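Phenazine biosynthesis protein PhzF family (Enterococcus faecalis, PDB 1S7J) is probably an isomerase of the PhzF family, built on the two-lobed diaminopimelate epimerase fold, whose own substrate is not established. Local coordinates at residues A[36-41]-A[45-50]; A[115-120]-A[237-242]; A[186-191]-A[208-213]. All blocks are in the same frame, centred on the assembly; numbering follows the deposited sequence.

Contact 1 lies on one side of the chain's centre, and contacts 2 and 3 lie together on the other, in keeping with the two lobes of the diaminopimelate epimerase fold. Contact 1 holds Glu46, the predicted active-site residue; its centre is about 30 Å from that of contact 2 and about 27 Å from that of contact 3. The centres of contacts 2 and 3 are about 11 Å apart, and the two touch: Ile118 N lies 3.2 Å from Ala208 O, a probable hydrogen bond, and Cys237 CB packs on Ile211 CD1. In sequence, contact 3 is nested within the long loop that contact 2 closes.

Contact 1. Residues A[36-41]-A[45-50]; sequences QNIAIE and SETAFT
Ile38 meets the edge of the Phe49 ring with CD1, near the ring plane and 3.7 Å from CE2, while its CG2 branch lies 3.8 Å from CZ. CB of Ile38 lies in the ring plane beyond that edge, so the aliphatic chain meets the rim of the aromatic group. Phe49 has CG anti to its own carbonyl carbon (chi1 -59°), which carries the ring from strand 47-50 towards the helix; Tyr24 of strand 19-25 meets the same ring at about 25° between planes. Two residues earlier on the strand, Thr47 OG1 lies 3.7 Å from Ala39 CA, while a weak hydrogen bond links that oxygen to Asn42 ND2. The segment axes run at 147°, 9.0 Å apart, as helix 32-42 covers one face of strand 47-53 within the beta-alpha-beta unit begun by strand 19-25. The CB of Glu46 points away from the helix; OE2 of Glu46 accepts from Ser45 OG at 2.9 Å, met from above the carboxylate plane, and is also hydrogen-bonded to His73 NE2. Apolar packing thus joins helix to strand, while the predicted active-site carboxylate takes these bonds from Ser45 and His73, not from helix segment 36-41.

Contact 2. Residues A[115-120]-A[237-242]; sequences FPYILP and CEVKEN
Tyr117 fills the angle between Val239 and the backbone of Asn242, where strand 234-240 turns through a beta hairpin into the antiparallel strand 243-259. The tyrosine follows the end of strand 110-116, itself an antiparallel neighbour of strand 243-259, so its ring reaches past that strand to the far arm of the hairpin. The tight part has two places. At the first, CG1 of Val239 sits at the ring edge, in its plane, 3.3 Å from CE2 and 3.9 Å from CD2 of Tyr117; the tyrosine CG stands anti to its backbone N (chi1 -173°), which carries this edge to the valine. At the second, the tyrosine methylene packs on the main chain of Asn242. Helix 207-218 packs here too, Pro212 on Tyr117 and Ile211 on Val239.

The solvent side is looser and more polar. Lys240 is exposed and its side chain comes no nearer than 6.6 Å to segment 115-120, although its carbonyl oxygen lies obliquely to the ring, 3.8 Å from Tyr117 CD2. Asn242, also exposed, has a left-handed backbone conformation (phi 62°); its CB points away, the side chain coming no nearer than 4.9 Å, and the main chain makes the contact: Tyr117 CB lies 3.4 Å from Asn242 C and 3.7 Å from Asn242 CA.

Contact 3. Residues A[186-191]-A[208-213]; sequences FVSRTF and ANLIPY
Phe186 brings one corner of its ring onto the root of Leu210, CE2 lying 3.8 Å from CB and 3.9 Å from CG. The phenylalanine takes the crowded position, CG between the backbone N and the carbonyl carbon (chi1 74°), and this sends the ring from strand 186-191 across to helix 208-213. Its tip, CZ, continues to Ile211, 4.3 Å from CG1, although the isoleucine's own CB points away from the strand. Leu210 CD1 fits beside the strand, 3.9 Å from Phe186 CE2 and 4.1 Å from Ser188 CB. The serine thus meets the leucine through its methylene carbon, not its hydroxyl. Strand and helix segments run nearly antiparallel, 159° between their directions with axes 10.3 Å apart, so side chains bridge the layers. Trp214, one turn further along helix 207-218, stacks on the Phe186 ring, and Ile176 and Thr178 of the adjacent strand 175-180 also touch Leu210. All four touching residues are buried, and their contacts are made almost wholly by carbon, consistent with a helix-on-sheet interface held mainly by apolar packing rather than by directed polar bonds.

Contact 1. Residues A[36-41]-A[45-50]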
ATOM      1  N   GLN A  36      13.391  15.399   3.746  1.00 22.48           N
ATOM      2  CA  GLN A  36      13.312  15.186   2.307  1.00 18.38           C
ATOM      3  C   GLN A  36      14.616  14.546   1.856  1.00 19.07           C
ATOM      4  O   GLN A  36      14.625  13.549   1.131  1.00 17.08           O
ATOM      5  CB  GLN A  36      13.149  16.524   1.585  1.00 25.33           C
ATOM      6  CG  GLN A  36      13.032  16.391   0.070  1.00 20.08           C
ATOM      7  CD  GLN A  36      11.742  15.708  -0.346  1.00 27.29           C
ATOM      8  OE1 GLN A  36      10.699  16.359  -0.463  1.00 33.30           O
ATOM      9  NE2 GLN A  36      11.796  14.387  -0.560  1.00 30.94           N
ATOM     10  N   ASN A  37      15.714  15.134   2.305  1.00 18.86           N
ATOM     11  CA  ASN A  37      17.048  14.667   1.971  1.00 19.18           C
ATOM     12  C   ASN A  37      17.297  13.250   2.419  1.00 21.10           C
ATOM     13  O   ASN A  37      18.016  12.503   1.760  1.00 18.58           O
ATOM     14  CB  ASN A  37      18.107  15.605   2.545  1.00 16.20           C
ATOM     15  CG  ASN A  37      18.346  16.831   1.668  1.00 17.78           C
ATOM     16  OD1 ASN A  37      18.798  17.869   2.155  1.00 21.18           O
ATOM     17  ND2 ASN A  37      18.084  16.689   0.382  1.00 23.16           N
ATOM     18  N   ILE A  38      16.718  12.864   3.548  1.00 21.40           N
ATOM     19  CA  ILE A  38      16.878  11.504   4.039  1.00 17.01           C
ATOM     20  C   ILE A  38      16.185  10.539   3.125  1.00 21.30           C
ATOM     21  O   ILE A  38      16.672   9.432   2.899  1.00 23.23           O
ATOM     22  CB  ILE A  38      16.305  11.341   5.471  1.00 18.84           C
ATOM     23  CG1 ILE A  38      17.205  12.035   6.481  1.00 16.96           C
ATOM     24  CG2 ILE A  38      16.145   9.873   5.817  1.00  4.48           C
ATOM     25  CD1 ILE A  38      16.612  12.137   7.844  1.00 16.91           C
ATOM     26  N   ALA A  39      15.020  10.958   2.593  1.00 24.01           N
ATOM     27  CA  ALA A  39      14.227  10.115   1.690  1.00 24.78           C
ATOM     28  C   ALA A  39      14.925   9.949   0.348  1.00 27.13           C
ATOM     29  O   ALA A  39      14.816   8.906  -0.307  1.00 28.02           O
ATOM     30  CB  ALA A  39      12.843  10.709   1.504  1.00 14.59           C
ATOM     31  N   ILE A  40      15.606  10.997  -0.091  1.00 24.97           N
ATOM     32  CA  ILE A  40      16.335  10.956  -1.346  1.00 29.23           C
ATOM     33  C   ILE A  40      17.493   9.986  -1.161  1.00 29.90           C
ATOM     34  O   ILE A  40      17.709   9.072  -1.969  1.00 32.90           O
ATOM     35  CB  ILE A  40      16.898  12.348  -1.708  1.00 25.57           C
ATOM     36  CG1 ILE A  40      15.747  13.323  -1.968  1.00 27.41           C
ATOM     37  CG2 ILE A  40      17.791  12.257  -2.921  1.00 32.02           C
ATOM     38  CD1 ILE A  40      16.188  14.755  -2.181  1.00 24.03           C
ATOM     39  N   GLU A  41      18.197  10.180  -0.049  1.00 29.15           N
ATOM     40  CA  GLU A  41      19.355   9.404   0.348  1.00 26.73           C
ATOM     41  C   GLU A  41      19.183   7.874   0.366  1.00 29.47           C
ATOM     42  O   GLU A  41      19.964   7.160  -0.275  1.00 27.56           O
ATOM     43  CB  GLU A  41      19.852   9.903   1.712  1.00 28.90           C
ATOM     44  CG  GLU A  41      21.104   9.219   2.239  1.00 29.25           C
ATOM     45  CD  GLU A  41      22.326   9.405   1.349  1.00 32.90           C
ATOM     46  OE1 GLU A  41      22.987   8.396   1.048  1.00 36.31           O
ATOM     47  OE2 GLU A  41      22.631  10.553   0.964  1.00 28.16           O
ATOM     48  N   SER A  45      11.033   3.415  -1.430  1.00 24.32           N
ATOM     49  CA  SER A  45       9.679   3.788  -1.874  1.00 27.50           C
ATOM     50  C   SER A  45       9.184   5.026  -1.107  1.00 28.37           C
ATOM     51  O   SER A  45       8.897   6.080  -1.703  1.00 27.71           O
ATOM     52  CB  SER A  45       8.721   2.603  -1.651  1.00 31.81           C
ATOM     53  OG  SER A  45       7.544   2.724  -2.418  1.00 44.52           O
ATOM     54  N   GLU A  46       9.127   4.901   0.208  1.00 29.42           N
ATOM     55  CA  GLU A  46       8.700   5.975   1.093  1.00 27.51           C
ATOM     56  C   GLU A  46       9.506   5.887   2.385  1.00 24.47           C
ATOM     57  O   GLU A  46       9.946   4.795   2.774  1.00 22.33           O
ATOM     58  CB  GLU A  46       7.193   5.818   1.461  1.00 29.17           C
ATOM     59  CG  GLU A  46       6.168   6.438   0.488  1.00 42.99           C
ATOM     60  CD  GLU A  46       5.830   5.544  -0.719  1.00 51.61           C
ATOM     61  OE1 GLU A  46       5.380   6.094  -1.760  1.00 55.86           O
ATOM     62  OE2 GLU A  46       5.990   4.313  -0.627  1.00 52.56           O
ATOM     63  N   THR A  47       9.689   7.028   3.036  1.00 22.29           N
ATOM     64  CA  THR A  47      10.387   7.116   4.314  1.00 20.08           C
ATOM     65  C   THR A  47       9.427   7.834   5.268  1.00 19.62           C
ATOM     66  O   THR A  47       9.109   8.997   5.072  1.00 18.87           O
ATOM     67  CB  THR A  47      11.691   7.918   4.223  1.00 18.30           C
ATOM     68  OG1 THR A  47      12.596   7.258   3.344  1.00 19.12           O
ATOM     69  CG2 THR A  47      12.343   8.029   5.609  1.00 17.53           C
ATOM     70  N   ALA A  48       8.961   7.123   6.280  1.00 19.60           N
ATOM     71  CA  ALA A  48       8.029   7.682   7.253  1.00 21.13           C
ATOM     72  C   ALA A  48       8.716   8.197   8.506  1.00 23.11           C
ATOM     73  O   ALA A  48       9.556   7.529   9.072  1.00 23.92           O
ATOM     74  CB  ALA A  48       6.985   6.634   7.621  1.00 17.44           C
ATOM     75  N   PHE A  49       8.368   9.410   8.906  1.00 23.88           N
ATOM     76  CA  PHE A  49       8.919  10.029  10.105  1.00 21.43           C
ATOM     77  C   PHE A  49       7.758  10.257  11.066  1.00 23.42           C
ATOM     78  O   PHE A  49       6.716  10.783  10.665  1.00 19.64           O
ATOM     79  CB  PHE A  49       9.571  11.371   9.773  1.00 21.23           C
ATOM     80  CG  PHE A  49      10.676  11.274   8.780  1.00 18.88           C
ATOM     81  CD1 PHE A  49      10.398  11.199   7.416  1.00 25.71           C
ATOM     82  CD2 PHE A  49      12.006  11.257   9.192  1.00 24.60           C
ATOM     83  CE1 PHE A  49      11.423  11.108   6.480  1.00 25.32           C
ATOM     84  CE2 PHE A  49      13.036  11.165   8.263  1.00 26.63           C
ATOM     85  CZ  PHE A  49      12.738  11.091   6.901  1.00 26.25           C
ATOM     86  N   THR A  50       7.932   9.870  12.329  1.00 21.81           N
ATOM     87  CA  THR A  50       6.883  10.038  13.320  1.00 22.19           C
ATOM     88  C   THR A  50       7.414  10.572  14.644  1.00 22.71           C
ATOM     89  O   THR A  50       8.577  10.373  14.978  1.00 20.59           O
ATOM     90  CB  THR A  50       6.130   8.695  13.562  1.00 22.39           C
ATOM     91  OG1 THR A  50       4.989   8.920  14.389  1.00 24.48           O
ATOM     92  CG2 THR A  50       7.036   7.677  14.237  1.00 20.41           C
TER

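Contact 2. Residues A[115-120]-A[237-242]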
ATOM      1  N   PHE A 115      -9.664   1.547   5.101  1.00 26.86           N
ATOM      2  CA  PHE A 115      -9.796   2.410   3.929  1.00 31.60           C
ATOM      3  C   PHE A 115     -11.257   2.583   3.544  1.00 33.68           C
ATOM      4  O   PHE A 115     -12.093   1.730   3.843  1.00 34.56           O
ATOM      5  CB  PHE A 115      -9.018   1.828   2.739  1.00 25.80           C
ATOM      6  CG  PHE A 115      -7.537   1.914   2.885  1.00 25.34           C
ATOM      7  CD1 PHE A 115      -6.855   3.085   2.547  1.00 22.30           C
ATOM      8  CD2 PHE A 115      -6.804   0.821   3.355  1.00 17.25           C
ATOM      9  CE1 PHE A 115      -5.474   3.169   2.676  1.00 26.45           C
ATOM     10  CE2 PHE A 115      -5.432   0.894   3.488  1.00 21.09           C
ATOM     11  CZ  PHE A 115      -4.756   2.072   3.146  1.00 25.64           C
ATOM     12  N   PRO A 116     -11.596   3.718   2.891  1.00 35.42           N
ATOM     13  CA  PRO A 116     -12.980   3.983   2.472  1.00 39.40           C
ATOM     14  C   PRO A 116     -13.538   2.909   1.534  1.00 42.56           C
ATOM     15  O   PRO A 116     -12.816   2.364   0.716  1.00 42.02           O
ATOM     16  CB  PRO A 116     -12.869   5.345   1.771  1.00 38.05           C
ATOM     17  CG  PRO A 116     -11.387   5.443   1.392  1.00 37.36           C
ATOM     18  CD  PRO A 116     -10.726   4.869   2.596  1.00 33.54           C
ATOM     19  N   TYR A 117     -14.828   2.591   1.703  1.00 46.56           N
ATOM     20  CA  TYR A 117     -15.497   1.590   0.854  1.00 50.72           C
ATOM     21  C   TYR A 117     -15.914   2.292  -0.429  1.00 53.32           C
ATOM     22  O   TYR A 117     -16.925   3.002  -0.461  1.00 53.62           O
ATOM     23  CB  TYR A 117     -16.744   1.028   1.570  1.00 51.75           C
ATOM     24  CG  TYR A 117     -17.439  -0.134   0.857  1.00 55.44           C
ATOM     25  CD1 TYR A 117     -18.157   0.069  -0.335  1.00 56.90           C
ATOM     26  CD2 TYR A 117     -17.390  -1.425   1.385  1.00 55.98           C
ATOM     27  CE1 TYR A 117     -18.800  -0.995  -0.978  1.00 54.19           C
ATOM     28  CE2 TYR A 117     -18.032  -2.491   0.748  1.00 55.72           C
ATOM     29  CZ  TYR A 117     -18.729  -2.272  -0.431  1.00 56.64           C
ATOM     30  OH  TYR A 117     -19.322  -3.331  -1.070  1.00 57.89           O
ATOM     31  N   ILE A 118     -15.135   2.101  -1.482  1.00 55.08           N
ATOM     32  CA  ILE A 118     -15.423   2.722  -2.758  1.00 56.99           C
ATOM     33  C   ILE A 118     -15.538   1.693  -3.876  1.00 58.09           C
ATOM     34  O   ILE A 118     -14.537   1.206  -4.393  1.00 61.23           O
ATOM     35  CB  ILE A 118     -14.330   3.763  -3.148  1.00 57.78           C
ATOM     36  CG1 ILE A 118     -14.083   4.733  -1.988  1.00 58.58           C
ATOM     37  CG2 ILE A 118     -14.761   4.536  -4.399  1.00 60.42           C
ATOM     38  CD1 ILE A 118     -13.016   5.770  -2.270  1.00 55.92           C
ATOM     39  N   LEU A 119     -16.761   1.329  -4.212  1.00 57.63           N
ATOM     40  CA  LEU A 119     -17.000   0.380  -5.288  1.00 58.77           C
ATOM     41  C   LEU A 119     -16.743   1.159  -6.599  1.00 58.95           C
ATOM     42  O   LEU A 119     -17.345   2.218  -6.822  1.00 58.64           O
ATOM     43  CB  LEU A 119     -18.453  -0.093  -5.248  1.00 57.86           C
ATOM     44  CG  LEU A 119     -18.890  -1.222  -6.169  1.00 57.66           C
ATOM     45  CD1 LEU A 119     -18.278  -2.524  -5.684  1.00 56.71           C
ATOM     46  CD2 LEU A 119     -20.419  -1.322  -6.177  1.00 58.78           C
ATOM     47  N   PRO A 120     -15.814   0.669  -7.451  1.00 58.81           N
ATOM     48  CA  PRO A 120     -15.527   1.367  -8.712  1.00 58.79           C
ATOM     49  C   PRO A 120     -16.708   1.224  -9.677  1.00 59.33           C
ATOM     50  O   PRO A 120     -17.345   0.155  -9.742  1.00 57.31           O
ATOM     51  CB  PRO A 120     -14.285   0.644  -9.215  1.00 56.56           C
ATOM     52  CG  PRO A 120     -14.512  -0.757  -8.762  1.00 55.75           C
ATOM     53  CD  PRO A 120     -15.012  -0.563  -7.335  1.00 57.60           C
ATOM     54  N   CYS A 237      -8.632  -9.398   4.170  1.00 36.34           N
ATOM     55  CA  CYS A 237      -9.636  -8.353   3.980  1.00 36.02           C
ATOM     56  C   CYS A 237     -10.972  -8.542   4.671  1.00 38.40           C
ATOM     57  O   CYS A 237     -11.463  -9.666   4.823  1.00 38.80           O
ATOM     58  CB  CYS A 237      -9.878  -8.178   2.500  1.00 33.37           C
ATOM     59  SG  CYS A 237      -8.383  -7.996   1.586  1.00 38.62           S
ATOM     60  N   GLU A 238     -11.593  -7.431   5.036  1.00 38.57           N
ATOM     61  CA  GLU A 238     -12.898  -7.459   5.663  1.00 42.01           C
ATOM     62  C   GLU A 238     -13.758  -6.305   5.190  1.00 40.07           C
ATOM     63  O   GLU A 238     -13.272  -5.168   5.012  1.00 35.82           O
ATOM     64  CB  GLU A 238     -12.810  -7.426   7.194  1.00 46.80           C
ATOM     65  CG  GLU A 238     -14.171  -7.673   7.852  1.00 53.38           C
ATOM     66  CD  GLU A 238     -14.200  -7.350   9.321  1.00 59.06           C
ATOM     67  OE1 GLU A 238     -13.718  -8.178  10.120  1.00 61.71           O
ATOM     68  OE2 GLU A 238     -14.729  -6.270   9.685  1.00 63.59           O
ATOM     69  N   VAL A 239     -15.028  -6.593   4.953  1.00 38.34           N
ATOM     70  CA  VAL A 239     -15.974  -5.596   4.519  1.00 41.07           C
ATOM     71  C   VAL A 239     -16.855  -5.150   5.676  1.00 41.92           C
ATOM     72  O   VAL A 239     -17.430  -5.975   6.386  1.00 38.97           O
ATOM     73  CB  VAL A 239     -16.882  -6.113   3.380  1.00 42.04           C
ATOM     74  CG1 VAL A 239     -17.828  -5.014   2.921  1.00 42.86           C
ATOM     75  CG2 VAL A 239     -16.043  -6.604   2.220  1.00 39.38           C
ATOM     76  N   LYS A 240     -16.865  -3.856   5.905  1.00 45.68           N
ATOM     77  CA  LYS A 240     -17.690  -3.248   6.926  1.00 50.80           C
ATOM     78  C   LYS A 240     -18.605  -2.314   6.143  1.00 53.09           C
ATOM     79  O   LYS A 240     -18.425  -2.086   4.930  1.00 55.71           O
ATOM     80  CB  LYS A 240     -16.820  -2.417   7.904  1.00 49.99           C
ATOM     81  CG  LYS A 240     -16.163  -3.222   9.035  1.00 53.86           C
ATOM     82  CD  LYS A 240     -15.135  -2.373   9.806  1.00 56.10           C
ATOM     83  CE  LYS A 240     -15.709  -1.034  10.297  1.00 59.45           C
ATOM     84  NZ  LYS A 240     -14.666  -0.095  10.840  1.00 58.36           N
ATOM     85  N   GLU A 241     -19.604  -1.750   6.807  1.00 54.76           N
ATOM     86  CA  GLU A 241     -20.553  -0.887   6.156  1.00 55.01           C
ATOM     87  C   GLU A 241     -19.777   0.388   5.915  1.00 54.32           C
ATOM     88  O   GLU A 241     -19.303   0.962   6.948  1.00 56.13           O
ATOM     89  CB  GLU A 241     -21.607  -0.634   7.183  1.00 61.25           C
ATOM     90  CG  GLU A 241     -22.810  -1.521   7.068  1.00 67.72           C
ATOM     91  CD  GLU A 241     -22.462  -2.996   7.242  1.00 72.73           C
ATOM     92  OE1 GLU A 241     -22.277  -3.425   8.397  1.00 77.30           O
ATOM     93  OE2 GLU A 241     -22.380  -3.720   6.227  1.00 74.30           O
ATOM     94  N   ASN A 242     -19.575   0.907   4.685  1.00 50.69           N
ATOM     95  CA  ASN A 242     -18.876   2.141   4.359  1.00 50.09           C
ATOM     96  C   ASN A 242     -17.362   2.192   4.757  1.00 47.92           C
ATOM     97  O   ASN A 242     -16.788   3.287   4.900  1.00 48.87           O
ATOM     98  CB  ASN A 242     -19.603   3.335   4.974  1.00 47.07           C
ATOM     99  CG  ASN A 242     -19.713   4.490   3.997  1.00 54.24           C
ATOM    100  OD1 ASN A 242     -20.240   4.321   2.890  1.00 56.78           O
ATOM    101  ND2 ASN A 242     -19.216   5.666   4.395  1.00 54.93           N
TER

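Contact 3. Residues A[186-191]-A[208-213]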
ATOM      1  N   PHE A 186      -8.865 -13.439  -4.129  1.00 45.23           N
ATOM      2  CA  PHE A 186      -8.569 -12.603  -5.283  1.00 39.01           C
ATOM      3  C   PHE A 186      -7.138 -12.073  -5.260  1.00 39.68           C
ATOM      4  O   PHE A 186      -6.537 -11.918  -4.191  1.00 35.40           O
ATOM      5  CB  PHE A 186      -9.570 -11.447  -5.404  1.00 37.12           C
ATOM      6  CG  PHE A 186      -9.384 -10.347  -4.389  1.00 38.51           C
ATOM      7  CD1 PHE A 186     -10.142 -10.324  -3.218  1.00 36.22           C
ATOM      8  CD2 PHE A 186      -8.504  -9.291  -4.636  1.00 36.02           C
ATOM      9  CE1 PHE A 186     -10.036  -9.260  -2.316  1.00 37.24           C
ATOM     10  CE2 PHE A 186      -8.393  -8.229  -3.745  1.00 36.93           C
ATOM     11  CZ  PHE A 186      -9.162  -8.214  -2.580  1.00 37.62           C
ATOM     12  N   VAL A 187      -6.600 -11.816  -6.445  1.00 37.43           N
ATOM     13  CA  VAL A 187      -5.243 -11.298  -6.596  1.00 38.28           C
ATOM     14  C   VAL A 187      -5.253  -9.981  -7.341  1.00 37.69           C
ATOM     15  O   VAL A 187      -6.207  -9.675  -8.034  1.00 38.73           O
ATOM     16  CB  VAL A 187      -4.356 -12.291  -7.361  1.00 36.48           C
ATOM     17  CG1 VAL A 187      -4.006 -13.465  -6.471  1.00 36.86           C
ATOM     18  CG2 VAL A 187      -5.066 -12.770  -8.612  1.00 34.48           C
ATOM     19  N   SER A 188      -4.183  -9.219  -7.232  1.00 37.49           N
ATOM     20  CA  SER A 188      -4.096  -7.948  -7.919  1.00 36.41           C
ATOM     21  C   SER A 188      -2.658  -7.542  -8.154  1.00 36.27           C
ATOM     22  O   SER A 188      -1.729  -8.254  -7.775  1.00 36.53           O
ATOM     23  CB  SER A 188      -4.808  -6.857  -7.112  1.00 36.84           C
ATOM     24  OG  SER A 188      -4.174  -6.632  -5.859  1.00 33.88           O
ATOM     25  N   ARG A 189      -2.491  -6.429  -8.860  1.00 37.40           N
ATOM     26  CA  ARG A 189      -1.195  -5.807  -9.165  1.00 35.80           C
ATOM     27  C   ARG A 189      -1.560  -4.363  -9.448  1.00 34.89           C
ATOM     28  O   ARG A 189      -2.584  -4.099 -10.071  1.00 33.41           O
ATOM     29  CB  ARG A 189      -0.524  -6.443 -10.391  1.00 33.26           C
ATOM     30  CG  ARG A 189       0.085  -7.800 -10.131  1.00 34.80           C
ATOM     31  CD  ARG A 189       0.737  -8.357 -11.366  1.00 34.15           C
ATOM     32  NE  ARG A 189       1.874  -7.547 -11.810  1.00 32.26           N
ATOM     33  CZ  ARG A 189       2.682  -7.877 -12.820  1.00 30.10           C
ATOM     34  NH1 ARG A 189       3.684  -7.083 -13.145  1.00 18.26           N
ATOM     35  NH2 ARG A 189       2.472  -8.990 -13.508  1.00 29.70           N
ATOM     36  N   THR A 190      -0.762  -3.427  -8.967  1.00 35.00           N
ATOM     37  CA  THR A 190      -1.072  -2.027  -9.181  1.00 32.81           C
ATOM     38  C   THR A 190       0.059  -1.251  -9.843  1.00 34.48           C
ATOM     39  O   THR A 190       1.212  -1.309  -9.406  1.00 35.21           O
ATOM     40  CB  THR A 190      -1.520  -1.336  -7.841  1.00 32.72           C
ATOM     41  OG1 THR A 190      -0.422  -1.272  -6.922  1.00 32.66           O
ATOM     42  CG2 THR A 190      -2.665  -2.122  -7.203  1.00 26.48           C
ATOM     43  N   PHE A 191      -0.271  -0.559 -10.943  1.00 37.39           N
ATOM     44  CA  PHE A 191       0.713   0.221 -11.692  1.00 39.14           C
ATOM     45  C   PHE A 191       0.426   1.711 -11.583  1.00 38.77           C
ATOM     46  O   PHE A 191      -0.710   2.136 -11.717  1.00 39.17           O
ATOM     47  CB  PHE A 191       0.701  -0.187 -13.176  1.00 41.09           C
ATOM     48  CG  PHE A 191       0.574  -1.676 -13.402  1.00 41.46           C
ATOM     49  CD1 PHE A 191       1.567  -2.551 -12.971  1.00 42.15           C
ATOM     50  CD2 PHE A 191      -0.556  -2.198 -14.027  1.00 42.03           C
ATOM     51  CE1 PHE A 191       1.430  -3.934 -13.154  1.00 42.82           C
ATOM     52  CE2 PHE A 191      -0.700  -3.571 -14.213  1.00 42.33           C
ATOM     53  CZ  PHE A 191       0.299  -4.441 -13.776  1.00 46.33           C
ATOM     54  N   ALA A 208      -9.490  -0.300  -1.628  1.00 31.69           N
ATOM     55  CA  ALA A 208     -10.732   0.429  -1.380  1.00 35.21           C
ATOM     56  C   ALA A 208     -11.668   0.080  -2.562  1.00 35.54           C
ATOM     57  O   ALA A 208     -12.872   0.032  -2.410  1.00 33.57           O
ATOM     58  CB  ALA A 208     -10.473   1.927  -1.350  1.00 36.45           C
ATOM     59  N   ASN A 209     -11.063  -0.157  -3.729  1.00 35.29           N
ATOM     60  CA  ASN A 209     -11.800  -0.528  -4.940  1.00 37.88           C
ATOM     61  C   ASN A 209     -11.873  -2.056  -5.024  1.00 38.22           C
ATOM     62  O   ASN A 209     -12.907  -2.620  -5.377  1.00 39.69           O
ATOM     63  CB  ASN A 209     -11.084  -0.010  -6.202  1.00 36.44           C
ATOM     64  CG  ASN A 209     -11.025   1.517  -6.272  1.00 40.55           C
ATOM     65  OD1 ASN A 209     -11.908   2.212  -5.772  1.00 41.60           O
ATOM     66  ND2 ASN A 209      -9.991   2.029  -6.946  1.00 46.74           N
ATOM     67  N   LEU A 210     -10.747  -2.709  -4.722  1.00 38.15           N
ATOM     68  CA  LEU A 210     -10.636  -4.178  -4.754  1.00 36.12           C
ATOM     69  C   LEU A 210     -11.580  -4.926  -3.838  1.00 35.65           C
ATOM     70  O   LEU A 210     -12.284  -5.837  -4.276  1.00 36.81           O
ATOM     71  CB  LEU A 210      -9.199  -4.618  -4.412  1.00 38.18           C
ATOM     72  CG  LEU A 210      -8.138  -4.733  -5.501  1.00 39.85           C
ATOM     73  CD1 LEU A 210      -8.679  -5.570  -6.627  1.00 37.68           C
ATOM     74  CD2 LEU A 210      -7.738  -3.381  -6.003  1.00 44.86           C
ATOM     75  N   ILE A 211     -11.516  -4.619  -2.541  1.00 32.47           N
ATOM     76  CA  ILE A 211     -12.357  -5.291  -1.557  1.00 35.18           C
ATOM     77  C   ILE A 211     -13.875  -5.162  -1.852  1.00 38.75           C
ATOM     78  O   ILE A 211     -14.585  -6.169  -1.875  1.00 37.45           O
ATOM     79  CB  ILE A 211     -11.996  -4.855  -0.096  1.00 36.22           C
ATOM     80  CG1 ILE A 211     -10.527  -5.200   0.183  1.00 35.21           C
ATOM     81  CG2 ILE A 211     -12.876  -5.585   0.923  1.00 27.34           C
ATOM     82  CD1 ILE A 211     -10.075  -4.868   1.586  1.00 30.70           C
ATOM     83  N   PRO A 212     -14.381  -3.931  -2.046  1.00 42.23           N
ATOM     84  CA  PRO A 212     -15.807  -3.784  -2.337  1.00 47.42           C
ATOM     85  C   PRO A 212     -16.216  -4.671  -3.525  1.00 49.98           C
ATOM     86  O   PRO A 212     -17.164  -5.454  -3.433  1.00 48.76           O
ATOM     87  CB  PRO A 212     -15.915  -2.308  -2.696  1.00 46.62           C
ATOM     88  CG  PRO A 212     -14.940  -1.693  -1.767  1.00 43.24           C
ATOM     89  CD  PRO A 212     -13.747  -2.609  -1.899  1.00 44.83           C
ATOM     90  N   TYR A 213     -15.461  -4.549  -4.622  1.00 50.24           N
ATOM     91  CA  TYR A 213     -15.726  -5.315  -5.833  1.00 54.76           C
ATOM     92  C   TYR A 213     -15.829  -6.820  -5.607  1.00 55.36           C
ATOM     93  O   TYR A 213     -16.779  -7.462  -6.083  1.00 56.70           O
ATOM     94  CB  TYR A 213     -14.641  -5.034  -6.903  1.00 56.98           C
ATOM     95  CG  TYR A 213     -14.774  -5.926  -8.129  1.00 59.62           C
ATOM     96  CD1 TYR A 213     -14.201  -7.200  -8.148  1.00 61.14           C
ATOM     97  CD2 TYR A 213     -15.537  -5.530  -9.226  1.00 60.28           C
ATOM     98  CE1 TYR A 213     -14.395  -8.061  -9.216  1.00 62.20           C
ATOM     99  CE2 TYR A 213     -15.736  -6.394 -10.309  1.00 63.69           C
ATOM    100  CZ  TYR A 213     -15.159  -7.662 -10.289  1.00 64.20           C
ATOM    101  OH  TYR A 213     -15.355  -8.541 -11.320  1.00 65.35           O
TER